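Local coordinates for protein 4-hydroxy-tetrahydrodipicolinate synthase (Methanocaldococcus jannaschii DSM 2661, PDB 2YXG) that probably condenses pyruvate with aspartate beta-semialdehyde, through a Schiff base to the enzyme, to give 4-hydroxy-tetrahydrodipicolinate on the pathway to lysine, at residues 22-27 against 63-68; 29-34 against 67-72. One frame throughout, in Å; residues are numbered along the deposited sequence.

Contact 1 of 2, residues 22-27 against 63-68; sequences GLEENI and VDVVNG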
ATOM      1  N   GLY A  22      32.338  25.014  -5.621  1.00 27.72           N
ATOM      2  CA  GLY A  22      32.194  23.570  -5.482  1.00 26.30           C
ATOM      3  C   GLY A  22      31.294  23.035  -6.558  1.00 25.24           C
ATOM      4  O   GLY A  22      31.588  21.998  -7.172  1.00 24.84           O
ATOM      5  N   LEU A  23      30.219  23.792  -6.802  1.00 24.80           N
ATOM      6  CA  LEU A  23      29.264  23.527  -7.857  1.00 25.74           C
ATOM      7  C   LEU A  23      29.937  23.429  -9.245  1.00 26.39           C
ATOM      8  O   LEU A  23      29.747  22.455  -9.987  1.00 26.52           O
ATOM      9  CB  LEU A  23      28.149  24.586  -7.828  1.00 25.76           C
ATOM     10  CG  LEU A  23      26.916  24.471  -8.723  1.00 27.43           C
ATOM     11  CD1 LEU A  23      26.014  23.258  -8.323  1.00 29.12           C
ATOM     12  CD2 LEU A  23      26.122  25.738  -8.618  1.00 26.00           C
ATOM     13  N   GLU A  24      30.762  24.414  -9.573  1.00 27.29           N
ATOM     14  CA  GLU A  24      31.525  24.409 -10.828  1.00 27.53           C
ATOM     15  C   GLU A  24      32.384  23.163 -11.004  1.00 27.17           C
ATOM     16  O   GLU A  24      32.361  22.500 -12.058  1.00 27.11           O
ATOM     17  CB  GLU A  24      32.453  25.628 -10.855  1.00 27.15           C
ATOM     18  CG  GLU A  24      33.227  25.788 -12.150  1.00 30.40           C
ATOM     19  CD  GLU A  24      33.847  27.185 -12.282  1.00 36.87           C
ATOM     20  OE1 GLU A  24      34.184  27.815 -11.237  1.00 40.63           O
ATOM     21  OE2 GLU A  24      33.980  27.653 -13.420  1.00 37.22           O
ATOM     22  N   GLU A  25      33.160  22.881  -9.957  1.00 26.64           N
ATOM     23  CA  GLU A  25      34.019  21.744  -9.883  1.00 26.65           C
ATOM     24  C   GLU A  25      33.228  20.437 -10.028  1.00 25.81           C
ATOM     25  O   GLU A  25      33.659  19.516 -10.750  1.00 24.47           O
ATOM     26  CB  GLU A  25      34.839  21.832  -8.585  1.00 26.95           C
ATOM     27  CG  GLU A  25      35.030  20.520  -7.859  1.00 29.57           C
ATOM     28  CD  GLU A  25      36.107  20.543  -6.753  1.00 31.37           C
ATOM     29  OE1 GLU A  25      36.352  21.608  -6.097  1.00 34.60           O
ATOM     30  OE2 GLU A  25      36.697  19.450  -6.553  1.00 36.29           O
ATOM     31  N   ASN A  26      32.046  20.356  -9.403  1.00 25.59           N
ATOM     32  CA  ASN A  26      31.191  19.139  -9.613  1.00 24.96           C
ATOM     33  C   ASN A  26      30.741  19.022 -11.061  1.00 23.95           C
ATOM     34  O   ASN A  26      30.813  17.967 -11.673  1.00 22.61           O
ATOM     35  CB  ASN A  26      29.965  19.117  -8.707  1.00 24.48           C
ATOM     36  CG  ASN A  26      30.293  18.849  -7.300  1.00 25.81           C
ATOM     37  OD1 ASN A  26      31.345  18.331  -7.001  1.00 24.25           O
ATOM     38  ND2 ASN A  26      29.374  19.205  -6.395  1.00 27.64           N
ATOM     39  N   ILE A  27      30.300  20.144 -11.610  1.00 24.71           N
ATOM     40  CA  ILE A  27      29.878  20.163 -13.015  1.00 25.04           C
ATOM     41  C   ILE A  27      30.937  19.667 -13.972  1.00 24.73           C
ATOM     42  O   ILE A  27      30.687  18.749 -14.774  1.00 25.12           O
ATOM     43  CB  ILE A  27      29.369  21.529 -13.425  1.00 25.04           C
ATOM     44  CG1 ILE A  27      28.103  21.812 -12.594  1.00 26.86           C
ATOM     45  CG2 ILE A  27      29.033  21.541 -14.943  1.00 25.11           C
ATOM     46  CD1 ILE A  27      27.491  23.174 -12.758  1.00 25.09           C
ATOM     47  N   VAL A  63      24.071  26.855 -16.130  1.00 25.58           N
ATOM     48  CA  VAL A  63      24.066  27.270 -17.559  1.00 26.70           C
ATOM     49  C   VAL A  63      25.439  27.825 -17.967  1.00 26.50           C
ATOM     50  O   VAL A  63      26.012  27.355 -18.950  1.00 26.30           O
ATOM     51  CB  VAL A  63      22.949  28.295 -17.864  1.00 26.23           C
ATOM     52  CG1 VAL A  63      23.138  28.969 -19.254  1.00 28.19           C
ATOM     53  CG2 VAL A  63      21.601  27.649 -17.774  1.00 26.84           C
ATOM     54  N   ASP A  64      25.962  28.759 -17.162  1.00 26.84           N
ATOM     55  CA  ASP A  64      27.206  29.494 -17.454  1.00 28.29           C
ATOM     56  C   ASP A  64      28.429  28.541 -17.469  1.00 28.66           C
ATOM     57  O   ASP A  64      29.284  28.590 -18.378  1.00 28.58           O
ATOM     58  CB  ASP A  64      27.419  30.655 -16.424  1.00 28.41           C
ATOM     59  CG  ASP A  64      26.354  31.856 -16.556  1.00 33.73           C
ATOM     60  OD1 ASP A  64      25.417  31.872 -17.410  1.00 32.78           O
ATOM     61  OD2 ASP A  64      26.472  32.845 -15.769  1.00 39.58           O
ATOM     62  N   VAL A  65      28.530  27.687 -16.442  1.00 28.17           N
ATOM     63  CA  VAL A  65      29.652  26.801 -16.342  1.00 27.16           C
ATOM     64  C   VAL A  65      29.556  25.780 -17.442  1.00 27.27           C
ATOM     65  O   VAL A  65      30.541  25.503 -18.127  1.00 27.87           O
ATOM     66  CB  VAL A  65      29.676  26.041 -14.996  1.00 28.37           C
ATOM     67  CG1 VAL A  65      30.709  24.846 -15.074  1.00 26.80           C
ATOM     68  CG2 VAL A  65      29.938  27.006 -13.825  1.00 26.41           C
ATOM     69  N   VAL A  66      28.383  25.195 -17.612  1.00 26.52           N
ATOM     70  CA  VAL A  66      28.228  24.203 -18.660  1.00 26.07           C
ATOM     71  C   VAL A  66      28.551  24.790 -20.019  1.00 27.20           C
ATOM     72  O   VAL A  66      29.270  24.147 -20.815  1.00 26.70           O
ATOM     73  CB  VAL A  66      26.834  23.551 -18.693  1.00 26.17           C
ATOM     74  CG1 VAL A  66      26.644  22.788 -20.004  1.00 23.32           C
ATOM     75  CG2 VAL A  66      26.611  22.635 -17.434  1.00 24.32           C
ATOM     76  N   ASN A  67      28.026  25.992 -20.285  1.00 27.75           N
ATOM     77  CA  ASN A  67      28.414  26.707 -21.509  1.00 29.41           C
ATOM     78  C   ASN A  67      28.199  25.852 -22.750  1.00 28.81           C
ATOM     79  O   ASN A  67      29.090  25.754 -23.568  1.00 27.72           O
ATOM     80  CB  ASN A  67      29.919  27.114 -21.474  1.00 29.90           C
ATOM     81  CG  ASN A  67      30.247  28.300 -22.437  1.00 33.92           C
ATOM     82  OD1 ASN A  67      31.387  28.454 -22.863  1.00 36.06           O
ATOM     83  ND2 ASN A  67      29.242  29.118 -22.772  1.00 34.06           N
ATOM     84  N   GLY A  68      27.015  25.252 -22.874  1.00 28.81           N
ATOM     85  CA  GLY A  68      26.630  24.490 -24.042  1.00 28.19           C
ATOM     86  C   GLY A  68      27.354  23.166 -24.288  1.00 29.23           C
ATOM     87  O   GLY A  68      27.072  22.516 -25.299  1.00 29.36           O
TER
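Val-65 and Ile-27 make the central apolar contact between helices 20-32 and 52-66, with Val-66 packed beside them and the aliphatic part of Glu-24 against Val-65. The side chains of Ile-27 and Val-65 meet obliquely through methyl groups: CG2 of Ile-27 lies 3.7 Å from CG1 of Val-65, whose other methyl is turned to Glu-24. The same Ile-27 CG2 is also 3.6 Å from CG2 of Val-66, here with the side chains at about a right angle, so one methyl serves two successive valines. It can do this because CG2 of Ile-27 stands anti to the backbone N, while CG1 takes the place beside that N. Within the same chain Ile-27 also rests on Val-62, one turn before Val-66 in helix 52-66.

Glu-24 takes part through its aliphatic portion. Its CG, anti to the backbone N (chi1 -176°), passes 3.9 Å from CG2 of Val-65, and the chain then runs on extended to the carboxylate. OE1 of Glu-24 forms a long, weak ion pair with Lys-61, one turn before Val-65 on the partner helix.

Aliphatic groups therefore carry nearly all of the interface between these segments, from buried Ile-27 and Val-66 to the partly exposed Glu-24. Cohesion here probably depends on the fit of branched side chains and the exclusion of water, with charge contributing little.

Contact 2 of 2, residues 29-34 against 67-72; sequences FLIENG and NGRVQV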
ATOM      1  N   PHE A  29      33.639  17.897 -13.268  1.00 24.14           N
ATOM      2  CA  PHE A  29      33.839  16.477 -12.987  1.00 24.75           C
ATOM      3  C   PHE A  29      32.864  15.559 -13.767  1.00 24.65           C
ATOM      4  O   PHE A  29      33.262  14.574 -14.346  1.00 25.20           O
ATOM      5  CB  PHE A  29      33.751  16.182 -11.493  1.00 24.96           C
ATOM      6  CG  PHE A  29      33.818  14.713 -11.150  1.00 27.55           C
ATOM      7  CD1 PHE A  29      34.996  13.976 -11.354  1.00 30.71           C
ATOM      8  CD2 PHE A  29      32.726  14.070 -10.579  1.00 30.38           C
ATOM      9  CE1 PHE A  29      35.084  12.564 -10.979  1.00 30.07           C
ATOM     10  CE2 PHE A  29      32.788  12.702 -10.197  1.00 31.83           C
ATOM     11  CZ  PHE A  29      33.974  11.947 -10.405  1.00 29.05           C
ATOM     12  N   LEU A  30      31.589  15.898 -13.789  1.00 24.94           N
ATOM     13  CA  LEU A  30      30.604  15.049 -14.456  1.00 24.92           C
ATOM     14  C   LEU A  30      30.742  15.137 -15.976  1.00 24.94           C
ATOM     15  O   LEU A  30      30.636  14.129 -16.694  1.00 24.53           O
ATOM     16  CB  LEU A  30      29.232  15.489 -14.024  1.00 24.47           C
ATOM     17  CG  LEU A  30      29.039  15.471 -12.498  1.00 26.44           C
ATOM     18  CD1 LEU A  30      27.729  16.206 -12.055  1.00 22.60           C
ATOM     19  CD2 LEU A  30      29.093  14.013 -11.910  1.00 23.77           C
ATOM     20  N   ILE A  31      30.964  16.353 -16.468  1.00 25.47           N
ATOM     21  CA  ILE A  31      31.188  16.548 -17.920  1.00 25.34           C
ATOM     22  C   ILE A  31      32.421  15.768 -18.384  1.00 26.15           C
ATOM     23  O   ILE A  31      32.324  15.090 -19.397  1.00 25.65           O
ATOM     24  CB  ILE A  31      31.242  18.050 -18.351  1.00 25.78           C
ATOM     25  CG1 ILE A  31      29.932  18.783 -17.968  1.00 21.91           C
ATOM     26  CG2 ILE A  31      31.611  18.190 -19.907  1.00 25.74           C
ATOM     27  CD1 ILE A  31      29.908  20.301 -18.313  1.00 23.59           C
ATOM     28  N   GLU A  32      33.525  15.851 -17.631  1.00 27.98           N
ATOM     29  CA  GLU A  32      34.787  15.124 -17.940  1.00 31.59           C
ATOM     30  C   GLU A  32      34.433  13.653 -18.138  1.00 30.93           C
ATOM     31  O   GLU A  32      34.982  12.955 -18.988  1.00 30.85           O
ATOM     32  CB  GLU A  32      35.856  15.192 -16.778  1.00 32.06           C
ATOM     33  CG  GLU A  32      36.495  16.593 -16.339  1.00 36.47           C
ATOM     34  CD  GLU A  32      37.186  16.628 -14.868  1.00 38.01           C
ATOM     35  OE1 GLU A  32      37.606  15.570 -14.314  1.00 45.36           O
ATOM     36  OE2 GLU A  32      37.307  17.743 -14.258  1.00 42.73           O
ATOM     37  N   ASN A  33      33.496  13.178 -17.321  1.00 29.98           N
ATOM     38  CA  ASN A  33      33.221  11.764 -17.273  1.00 28.56           C
ATOM     39  C   ASN A  33      32.134  11.291 -18.220  1.00 28.23           C
ATOM     40  O   ASN A  33      31.674  10.138 -18.127  1.00 28.00           O
ATOM     41  CB  ASN A  33      33.047  11.319 -15.821  1.00 28.00           C
ATOM     42  CG  ASN A  33      34.391  11.280 -15.101  1.00 28.25           C
ATOM     43  OD1 ASN A  33      34.766  12.191 -14.328  1.00 23.84           O
ATOM     44  ND2 ASN A  33      35.161  10.261 -15.417  1.00 22.70           N
ATOM     45  N   GLY A  34      31.717  12.177 -19.136  1.00 27.12           N
ATOM     46  CA  GLY A  34      30.907  11.718 -20.256  1.00 25.15           C
ATOM     47  C   GLY A  34      29.405  11.749 -20.093  1.00 24.12           C
ATOM     48  O   GLY A  34      28.704  11.236 -20.959  1.00 23.11           O
ATOM     49  N   ASN A  67      28.026  25.992 -20.285  1.00 27.75           N
ATOM     50  CA  ASN A  67      28.414  26.707 -21.509  1.00 29.41           C
ATOM     51  C   ASN A  67      28.199  25.852 -22.750  1.00 28.81           C
ATOM     52  O   ASN A  67      29.090  25.754 -23.568  1.00 27.72           O
ATOM     53  CB  ASN A  67      29.919  27.114 -21.474  1.00 29.90           C
ATOM     54  CG  ASN A  67      30.247  28.300 -22.437  1.00 33.92           C
ATOM     55  OD1 ASN A  67      31.387  28.454 -22.863  1.00 36.06           O
ATOM     56  ND2 ASN A  67      29.242  29.118 -22.772  1.00 34.06           N
ATOM     57  N   GLY A  68      27.015  25.252 -22.874  1.00 28.81           N
ATOM     58  CA  GLY A  68      26.630  24.490 -24.042  1.00 28.19           C
ATOM     59  C   GLY A  68      27.354  23.166 -24.288  1.00 29.23           C
ATOM     60  O   GLY A  68      27.072  22.516 -25.299  1.00 29.36           O
ATOM     61  N   ARG A  69      28.253  22.744 -23.396  1.00 28.43           N
ATOM     62  CA  ARG A  69      28.956  21.471 -23.617  1.00 29.30           C
ATOM     63  C   ARG A  69      28.013  20.265 -23.497  1.00 29.23           C
ATOM     64  O   ARG A  69      28.123  19.297 -24.261  1.00 28.99           O
ATOM     65  CB  ARG A  69      30.096  21.290 -22.636  1.00 28.97           C
ATOM     66  CG  ARG A  69      31.368  22.017 -23.027  1.00 32.19           C
ATOM     67  CD  ARG A  69      32.414  21.896 -21.912  1.00 30.24           C
ATOM     68  NE  ARG A  69      31.973  22.654 -20.743  1.00 28.98           N
ATOM     69  CZ  ARG A  69      32.464  22.490 -19.519  1.00 29.56           C
ATOM     70  NH1 ARG A  69      33.428  21.602 -19.289  1.00 24.92           N
ATOM     71  NH2 ARG A  69      32.005  23.239 -18.523  1.00 28.48           N
ATOM     72  N   VAL A  70      27.102  20.335 -22.520  1.00 28.34           N
ATOM     73  CA  VAL A  70      26.061  19.305 -22.364  1.00 27.32           C
ATOM     74  C   VAL A  70      24.691  19.968 -22.129  1.00 27.13           C
ATOM     75  O   VAL A  70      24.600  21.194 -21.943  1.00 27.43           O
ATOM     76  CB  VAL A  70      26.419  18.258 -21.260  1.00 26.54           C
ATOM     77  CG1 VAL A  70      27.728  17.597 -21.568  1.00 24.48           C
ATOM     78  CG2 VAL A  70      26.459  18.891 -19.892  1.00 25.44           C
ATOM     79  N   GLN A  71      23.620  19.183 -22.177  1.00 26.99           N
ATOM     80  CA  GLN A  71      22.287  19.760 -21.969  1.00 26.51           C
ATOM     81  C   GLN A  71      22.118  20.169 -20.534  1.00 25.68           C
ATOM     82  O   GLN A  71      22.647  19.532 -19.624  1.00 26.03           O
ATOM     83  CB  GLN A  71      21.197  18.790 -22.395  1.00 27.79           C
ATOM     84  CG  GLN A  71      21.368  18.317 -23.855  1.00 29.37           C
ATOM     85  CD  GLN A  71      20.730  16.972 -24.063  1.00 33.29           C
ATOM     86  OE1 GLN A  71      21.406  15.939 -24.052  1.00 35.85           O
ATOM     87  NE2 GLN A  71      19.415  16.965 -24.213  1.00 33.68           N
ATOM     88  N   VAL A  72      21.420  21.269 -20.336  1.00 24.96           N
ATOM     89  CA  VAL A  72      21.085  21.755 -19.002  1.00 23.60           C
ATOM     90  C   VAL A  72      19.584  21.689 -18.819  1.00 22.98           C
ATOM     91  O   VAL A  72      18.828  22.324 -19.539  1.00 23.74           O
ATOM     92  CB  VAL A  72      21.638  23.201 -18.700  1.00 22.86           C
ATOM     93  CG1 VAL A  72      21.146  23.683 -17.349  1.00 20.03           C
ATOM     94  CG2 VAL A  72      23.167  23.208 -18.792  1.00 23.56           C
TER
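This is a surface contact of mixed apolar and cation character, in which Ile-31, near the C-terminal end of helix 20-32, packs on the loop that leads from helix 52-66 into strand 71-75. CD1 of Ile-31 sits over the centre of one face of the Arg-69 guanidinium, 3.5 Å above its plane, and is 3.6 Å from CZ of Arg-69. The other branch takes a share too, CG2 of Ile-31 lying 3.9 Å from NH1 of Arg-69. The two side chains meet at about a right angle, and a bend in the arginine at chi3 (-68°) folds the flat group back over the isoleucine.

Two hydrogen bonds fix the rotation of that group: NE of Arg-69 binds the carbonyl O of Val-66, and NH2 that of Val-65, tying the guanidinium to the last turn of helix 52-66. Val-70 meets Ile-31 through CG2, 4.0 Å from CG1 of Ile-31, the pair crossing at a slant. Replacing Ile-31 with an alanine would probably uncover this guanidinium face and open a gap beside Val-70.

Gln-71, which follows directly, makes backbone bonds to Ser-36 and Ile-38, joining the strand to its parallel neighbour. The C-terminal end of helix 20-32 thus packs on the alpha-to-beta loop after the next helix, 52-66, as neighbouring beta/alpha units do around the TIM barrel of this enzyme.

In the fold
Contacts 1 and 2 follow one another along helix 20-32, their centres about 8 Å apart, and share Asn-67 and Gly-68 on the partner side. Contact 1 is partly buried and joins helix to helix; contact 2 lies at the surface and joins the end of the same helix to the loop before strand 71-75. The chemistry changes accordingly, from almost wholly aliphatic packing in the first to aliphatic packing joined by a methyl over a guanidinium in the second. Packing makes them continuous: CG2 of Val-66 lies 4.1 Å from CD1 of Ile-31, and CB of Val-66 lies 3.7 Å from CG2 of Val-72. Together they fasten consecutive outer helices and the following strand of the barrel.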